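Long-range contact in putative Type I topoisomerase (Deinococcus radiodurans, PDB 3M4A), which probably relaxes DNA as a type IB topoisomerase, breaking and rejoining one strand without ATP: residues E260-V271 against I290-L299. Residues are numbered along the deposited sequence; the frame is centred on the assembly and turned at random.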
ATOM      1  N   GLU A 260      10.177 -30.128  10.119  1.00 24.89           N
ATOM      2  CA  GLU A 260       9.801 -28.836  10.678  1.00 25.30           C
ATOM      3  C   GLU A 260      11.028 -28.025  11.067  1.00 25.09           C
ATOM      4  O   GLU A 260      11.003 -26.796  11.004  1.00 24.73           O
ATOM      5  CB  GLU A 260       8.877 -29.019  11.880  1.00 25.34           C
ATOM      6  CG  GLU A 260       8.457 -27.705  12.529  1.00 26.38           C
ATOM      7  CD  GLU A 260       7.088 -27.755  13.183  1.00 27.60           C
ATOM      8  OE1 GLU A 260       6.261 -28.620  12.805  1.00 31.94           O
ATOM      9  OE2 GLU A 260       6.832 -26.902  14.064  1.00 31.71           O
ATOM     10  N   ARG A 261      12.100 -28.717  11.453  1.00 25.39           N
ATOM     11  CA  ARG A 261      13.351 -28.061  11.820  1.00 25.23           C
ATOM     12  C   ARG A 261      13.991 -27.397  10.601  1.00 24.38           C
ATOM     13  O   ARG A 261      14.493 -26.282  10.697  1.00 24.30           O
ATOM     14  CB  ARG A 261      14.327 -29.056  12.464  1.00 25.62           C
ATOM     15  CG  ARG A 261      15.326 -28.394  13.397  1.00 26.60           C
ATOM     16  CD  ARG A 261      16.376 -29.373  13.949  1.00 28.50           C
ATOM     17  NE  ARG A 261      17.528 -29.530  13.053  1.00 31.88           N
ATOM     18  CZ  ARG A 261      18.459 -28.596  12.840  1.00 33.33           C
ATOM     19  NH1 ARG A 261      18.385 -27.410  13.441  1.00 34.90           N
ATOM     20  NH2 ARG A 261      19.471 -28.844  12.010  1.00 34.08           N
ATOM     21  N   GLN A 262      13.957 -28.085   9.461  1.00 23.42           N
ATOM     22  CA  GLN A 262      14.479 -27.521   8.215  1.00 23.03           C
ATOM     23  C   GLN A 262      13.602 -26.372   7.720  1.00 21.98           C
ATOM     24  O   GLN A 262      14.118 -25.397   7.156  1.00 21.78           O
ATOM     25  CB  GLN A 262      14.606 -28.594   7.129  1.00 23.48           C
ATOM     26  CG  GLN A 262      15.790 -29.545   7.323  1.00 25.63           C
ATOM     27  CD  GLN A 262      17.130 -28.820   7.367  1.00 27.29           C
ATOM     28  OE1 GLN A 262      17.881 -28.948   8.338  1.00 30.77           O
ATOM     29  NE2 GLN A 262      17.425 -28.043   6.330  1.00 28.38           N
ATOM     30  N   ALA A 263      12.289 -26.500   7.923  1.00 20.76           N
ATOM     31  CA  ALA A 263      11.323 -25.441   7.584  1.00 20.16           C
ATOM     32  C   ALA A 263      11.612 -24.164   8.364  1.00 19.38           C
ATOM     33  O   ALA A 263      11.540 -23.065   7.827  1.00 18.20           O
ATOM     34  CB  ALA A 263       9.883 -25.911   7.855  1.00 19.80           C
ATOM     35  N   LYS A 264      11.937 -24.305   9.645  1.00 18.84           N
ATOM     36  CA  LYS A 264      12.210 -23.143  10.479  1.00 19.29           C
ATOM     37  C   LYS A 264      13.475 -22.388  10.042  1.00 18.55           C
ATOM     38  O   LYS A 264      13.557 -21.171  10.208  1.00 18.28           O
ATOM     39  CB  LYS A 264      12.276 -23.540  11.953  1.00 19.32           C
ATOM     40  CG  LYS A 264      10.923 -23.819  12.548  1.00 20.58           C
ATOM     41  CD  LYS A 264      11.061 -24.325  13.961  1.00 21.46           C
ATOM     42  CE  LYS A 264       9.707 -24.546  14.605  1.00 23.34           C
ATOM     43  NZ  LYS A 264       9.840 -25.286  15.901  1.00 24.35           N
ATOM     44  N   LYS A 265      14.445 -23.103   9.479  1.00 18.28           N
ATOM     45  CA  LYS A 265      15.626 -22.473   8.887  1.00 18.07           C
ATOM     46  C   LYS A 265      15.231 -21.597   7.690  1.00 17.05           C
ATOM     47  O   LYS A 265      15.795 -20.518   7.483  1.00 17.04           O
ATOM     48  CB  LYS A 265      16.626 -23.534   8.413  1.00 18.31           C
ATOM     49  CG  LYS A 265      17.918 -22.957   7.820  1.00 19.60           C
ATOM     50  CD  LYS A 265      18.548 -23.842   6.744  1.00 21.38           C
ATOM     51  CE  LYS A 265      17.903 -23.645   5.369  1.00 23.68           C
ATOM     52  NZ  LYS A 265      18.140 -22.275   4.837  1.00 25.60           N
ATOM     53  N   VAL A 266      14.293 -22.082   6.886  1.00 15.95           N
ATOM     54  CA  VAL A 266      13.827 -21.311   5.724  1.00 15.01           C
ATOM     55  C   VAL A 266      13.127 -20.035   6.206  1.00 14.16           C
ATOM     56  O   VAL A 266      13.297 -18.953   5.617  1.00 13.19           O
ATOM     57  CB  VAL A 266      12.874 -22.124   4.806  1.00 14.64           C
ATOM     58  CG1 VAL A 266      12.417 -21.269   3.601  1.00 14.16           C
ATOM     59  CG2 VAL A 266      13.542 -23.421   4.320  1.00 15.54           C
ATOM     60  N   LEU A 267      12.351 -20.156   7.276  1.00 13.72           N
ATOM     61  CA  LEU A 267      11.680 -18.995   7.861  1.00 13.61           C
ATOM     62  C   LEU A 267      12.687 -17.933   8.307  1.00 13.43           C
ATOM     63  O   LEU A 267      12.446 -16.746   8.122  1.00 13.21           O
ATOM     64  CB  LEU A 267      10.777 -19.403   9.023  1.00 13.58           C
ATOM     65  CG  LEU A 267       9.556 -20.260   8.678  1.00 12.91           C
ATOM     66  CD1 LEU A 267       8.732 -20.497   9.932  1.00 14.88           C
ATOM     67  CD2 LEU A 267       8.699 -19.611   7.583  1.00 11.33           C
ATOM     68  N   VAL A 268      13.810 -18.355   8.891  1.00 13.25           N
ATOM     69  CA  VAL A 268      14.879 -17.405   9.262  1.00 13.63           C
ATOM     70  C   VAL A 268      15.381 -16.646   8.034  1.00 13.38           C
ATOM     71  O   VAL A 268      15.462 -15.416   8.062  1.00 13.60           O
ATOM     72  CB  VAL A 268      16.069 -18.118   9.975  1.00 13.88           C
ATOM     73  CG1 VAL A 268      17.275 -17.180  10.123  1.00 14.51           C
ATOM     74  CG2 VAL A 268      15.621 -18.638  11.324  1.00 14.74           C
ATOM     75  N   ASP A 269      15.686 -17.363   6.956  1.00 13.17           N
ATOM     76  CA  ASP A 269      16.149 -16.741   5.712  1.00 13.16           C
ATOM     77  C   ASP A 269      15.110 -15.772   5.143  1.00 12.69           C
ATOM     78  O   ASP A 269      15.455 -14.699   4.644  1.00 12.44           O
ATOM     79  CB  ASP A 269      16.455 -17.794   4.651  1.00 14.04           C
ATOM     80  CG  ASP A 269      17.721 -18.581   4.942  1.00 16.45           C
ATOM     81  OD1 ASP A 269      18.599 -18.084   5.685  1.00 20.01           O
ATOM     82  OD2 ASP A 269      17.843 -19.690   4.392  1.00 20.67           O
ATOM     83  N   CYS A 270      13.847 -16.178   5.209  1.00 11.75           N
ATOM     84  CA  CYS A 270      12.729 -15.357   4.738  1.00 11.55           C
ATOM     85  C   CYS A 270      12.649 -14.032   5.491  1.00 11.37           C
ATOM     86  O   CYS A 270      12.586 -12.970   4.865  1.00 10.75           O
ATOM     87  CB  CYS A 270      11.426 -16.143   4.877  1.00 11.22           C
ATOM     88  SG  CYS A 270       9.914 -15.255   4.472  1.00 10.69           S
ATOM     89  N   VAL A 271      12.679 -14.093   6.825  1.00 11.00           N
ATOM     90  CA  VAL A 271      12.618 -12.897   7.654  1.00 11.10           C
ATOM     91  C   VAL A 271      13.765 -11.946   7.331  1.00 11.18           C
ATOM     92  O   VAL A 271      13.557 -10.746   7.246  1.00 11.26           O
ATOM     93  CB  VAL A 271      12.593 -13.228   9.175  1.00 11.32           C
ATOM     94  CG1 VAL A 271      12.731 -11.958  10.020  1.00 11.56           C
ATOM     95  CG2 VAL A 271      11.300 -13.959   9.525  1.00 10.20           C
ATOM     96  N   ILE A 290       5.398  -9.136   9.109  1.00 11.64           N
ATOM     97  CA  ILE A 290       4.938 -10.370   8.463  1.00 11.24           C
ATOM     98  C   ILE A 290       3.838 -11.012   9.307  1.00 10.92           C
ATOM     99  O   ILE A 290       4.059 -11.341  10.485  1.00 10.77           O
ATOM    100  CB  ILE A 290       6.077 -11.402   8.284  1.00 10.79           C
ATOM    101  CG1 ILE A 290       7.246 -10.833   7.468  1.00 10.39           C
ATOM    102  CG2 ILE A 290       5.557 -12.664   7.605  1.00 10.70           C
ATOM    103  CD1 ILE A 290       8.480 -11.701   7.466  1.00 10.72           C
ATOM    104  N   CYS A 291       2.663 -11.204   8.717  1.00 10.47           N
ATOM    105  CA  CYS A 291       1.571 -11.884   9.422  1.00 10.49           C
ATOM    106  C   CYS A 291       1.967 -13.344   9.703  1.00  9.77           C
ATOM    107  O   CYS A 291       2.324 -14.075   8.798  1.00  9.39           O
ATOM    108  CB  CYS A 291       0.278 -11.803   8.608  1.00 10.59           C
ATOM    109  SG  CYS A 291      -1.088 -12.678   9.379  1.00 12.92           S
ATOM    110  N   PRO A 292       1.880 -13.788  10.976  1.00  9.64           N
ATOM    111  CA  PRO A 292       2.345 -15.135  11.308  1.00  9.54           C
ATOM    112  C   PRO A 292       1.551 -16.257  10.656  1.00  8.72           C
ATOM    113  O   PRO A 292       2.029 -17.387  10.537  1.00  9.03           O
ATOM    114  CB  PRO A 292       2.189 -15.195  12.839  1.00  9.83           C
ATOM    115  CG  PRO A 292       1.181 -14.195  13.166  1.00 10.68           C
ATOM    116  CD  PRO A 292       1.329 -13.084  12.142  1.00 10.18           C
ATOM    117  N   VAL A 293       0.341 -15.955  10.210  1.00  8.86           N
ATOM    118  CA  VAL A 293      -0.453 -16.948   9.510  1.00  8.62           C
ATOM    119  C   VAL A 293       0.299 -17.557   8.323  1.00  8.35           C
ATOM    120  O   VAL A 293       0.224 -18.755   8.088  1.00  7.95           O
ATOM    121  CB  VAL A 293      -1.819 -16.364   9.081  1.00  8.79           C
ATOM    122  CG1 VAL A 293      -2.569 -17.336   8.150  1.00  9.36           C
ATOM    123  CG2 VAL A 293      -2.654 -16.038  10.329  1.00  9.01           C
ATOM    124  N   ILE A 294       1.060 -16.745   7.588  1.00  8.19           N
ATOM    125  CA  ILE A 294       1.821 -17.217   6.431  0.50  8.03           C
ATOM    126  C   ILE A 294       2.855 -18.282   6.827  1.00  7.64           C
ATOM    127  O   ILE A 294       3.070 -19.281   6.117  1.00  7.47           O
ATOM    128  CB  ILE A 294       2.491 -15.995   5.708  0.50  7.94           C
ATOM    129  CG1 ILE A 294       1.479 -15.323   4.771  0.50  7.36           C
ATOM    130  CG2 ILE A 294       3.734 -16.393   4.929  0.50  7.35           C
ATOM    131  CD1 ILE A 294       0.232 -14.805   5.463  0.50  5.32           C
ATOM    132  N   PHE A 295       3.497 -18.050   7.981  1.00  8.56           N
ATOM    133  CA  PHE A 295       4.490 -18.973   8.548  1.00  8.69           C
ATOM    134  C   PHE A 295       3.818 -20.253   9.066  1.00  8.69           C
ATOM    135  O   PHE A 295       4.321 -21.345   8.824  1.00  8.39           O
ATOM    136  CB  PHE A 295       5.273 -18.289   9.675  1.00  9.94           C
ATOM    137  CG  PHE A 295       6.304 -17.293   9.196  1.00  9.91           C
ATOM    138  CD1 PHE A 295       6.383 -16.904   7.859  1.00 11.17           C
ATOM    139  CD2 PHE A 295       7.199 -16.740  10.092  1.00 11.67           C
ATOM    140  CE1 PHE A 295       7.341 -15.997   7.441  1.00 11.70           C
ATOM    141  CE2 PHE A 295       8.167 -15.820   9.667  1.00 12.20           C
ATOM    142  CZ  PHE A 295       8.220 -15.455   8.337  1.00 12.65           C
ATOM    143  N   ASP A 296       2.682 -20.110   9.746  1.00  9.05           N
ATOM    144  CA  ASP A 296       1.861 -21.272  10.156  1.00  9.20           C
ATOM    145  C   ASP A 296       1.557 -22.185   8.972  1.00  9.41           C
ATOM    146  O   ASP A 296       1.790 -23.400   9.015  1.00  9.54           O
ATOM    147  CB  ASP A 296       0.531 -20.845  10.780  1.00  9.35           C
ATOM    148  CG  ASP A 296       0.681 -20.187  12.140  1.00  9.14           C
ATOM    149  OD1 ASP A 296       1.721 -20.364  12.820  1.00 11.34           O
ATOM    150  OD2 ASP A 296      -0.267 -19.479  12.515  1.00 12.39           O
ATOM    151  N   ARG A 297       1.061 -21.606   7.879  1.00  8.72           N
ATOM    152  CA  ARG A 297       0.757 -22.418   6.714  1.00  8.76           C
ATOM    153  C   ARG A 297       1.997 -23.105   6.154  1.00  8.81           C
ATOM    154  O   ARG A 297       1.965 -24.297   5.823  1.00  9.03           O
ATOM    155  CB  ARG A 297       0.033 -21.591   5.647  1.00  8.66           C
ATOM    156  CG  ARG A 297      -1.302 -21.055   6.093  1.00  8.08           C
ATOM    157  CD  ARG A 297      -2.362 -22.120   6.412  1.00  8.90           C
ATOM    158  NE  ARG A 297      -3.548 -21.414   6.859  1.00  8.61           N
ATOM    159  CZ  ARG A 297      -3.765 -20.997   8.108  1.00  8.07           C
ATOM    160  NH1 ARG A 297      -2.886 -21.268   9.071  1.00 10.38           N
ATOM    161  NH2 ARG A 297      -4.855 -20.314   8.410  1.00  9.81           N
ATOM    162  N   TYR A 298       3.108 -22.374   6.073  1.00  8.95           N
ATOM    163  CA  TYR A 298       4.353 -22.953   5.585  1.00  9.55           C
ATOM    164  C   TYR A 298       4.772 -24.166   6.415  1.00 10.15           C
ATOM    165  O   TYR A 298       5.168 -25.192   5.871  1.00  9.92           O
ATOM    166  CB  TYR A 298       5.466 -21.902   5.583  1.00  9.10           C
ATOM    167  CG  TYR A 298       6.751 -22.426   5.007  1.00  9.32           C
ATOM    168  CD1 TYR A 298       6.873 -22.664   3.637  1.00  7.18           C
ATOM    169  CD2 TYR A 298       7.841 -22.723   5.830  1.00  9.00           C
ATOM    170  CE1 TYR A 298       8.046 -23.159   3.101  1.00  8.87           C
ATOM    171  CE2 TYR A 298       9.024 -23.212   5.306  1.00  8.89           C
ATOM    172  CZ  TYR A 298       9.127 -23.433   3.946  1.00  8.98           C
ATOM    173  OH  TYR A 298      10.294 -23.932   3.412  1.00 10.76           O
ATOM    174  N   LEU A 299       4.664 -24.042   7.726  1.00 11.62           N
ATOM    175  CA  LEU A 299       5.033 -25.123   8.647  1.00 12.64           C
ATOM    176  C   LEU A 299       4.130 -26.357   8.525  1.00 13.66           C
ATOM    177  O   LEU A 299       4.548 -27.472   8.866  1.00 14.54           O
ATOM    178  CB  LEU A 299       5.054 -24.605  10.088  1.00 12.99           C
ATOM    179  CG  LEU A 299       6.237 -23.674  10.366  1.00 13.55           C
ATOM    180  CD1 LEU A 299       6.103 -22.997  11.717  1.00 14.79           C
ATOM    181  CD2 LEU A 299       7.546 -24.413  10.266  1.00 16.09           C
TER
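Leu267 lays its CD2 methyl over one face of the Phe295 ring, a CH-pi contact with CD2 3.7 Å from the ring centroid and 18° off the normal. At the edge of the same ring, in its plane, stands Val271 CG2, 3.6 Å from Phe295 CZ. Cys270 adds an oblique sulfur-aromatic contact, its SG 4.0 Å from Phe295 CE1. The motif is a roughly antiparallel helix pair, with the axes of these segments 10.4 Å apart at closest approach and a crossing angle of 148°. The Tyr298 ring is met at its edge by a backbone oxygen: Ala263 O lies in the ring plane, 3.6 Å from Tyr298 CE2. Helix 282-289 lies between the two in sequence, and the pair belongs to the catalytic core of the type IB family. The contact is apolar packing, about 25 Å at nearest atoms from the bound DNA. Leu267 holds the middle of it. The same CD2 that covers Phe295 also touches Tyr298 CD2. An alanine at Phe295 removes the ring and would probably leave a gap between Leu267 CD2 and Val271 CG2 and strip Cys270 SG of its aromatic neighbour. Tyr298 has CG opposite its backbone N (chi1 -176°), which carries the ring toward helix 260-271, where it crosses Val266 at about a right angle. All three carbons of the Val266 side chain approach the phenol oxygen, which is hydrogen-bonded to Gly255 O, in the turn before that helix. Helix 235-254 packs on Cys270 through Ala247 and Tyr250. At the other end of the interface Leu299 is a knob in a hole made by Glu260, Ala263, Lys264 and Leu267. Leu299 CD2 sits 3.7 Å from Ala263 CB and 4.1 Å from Glu260 CG.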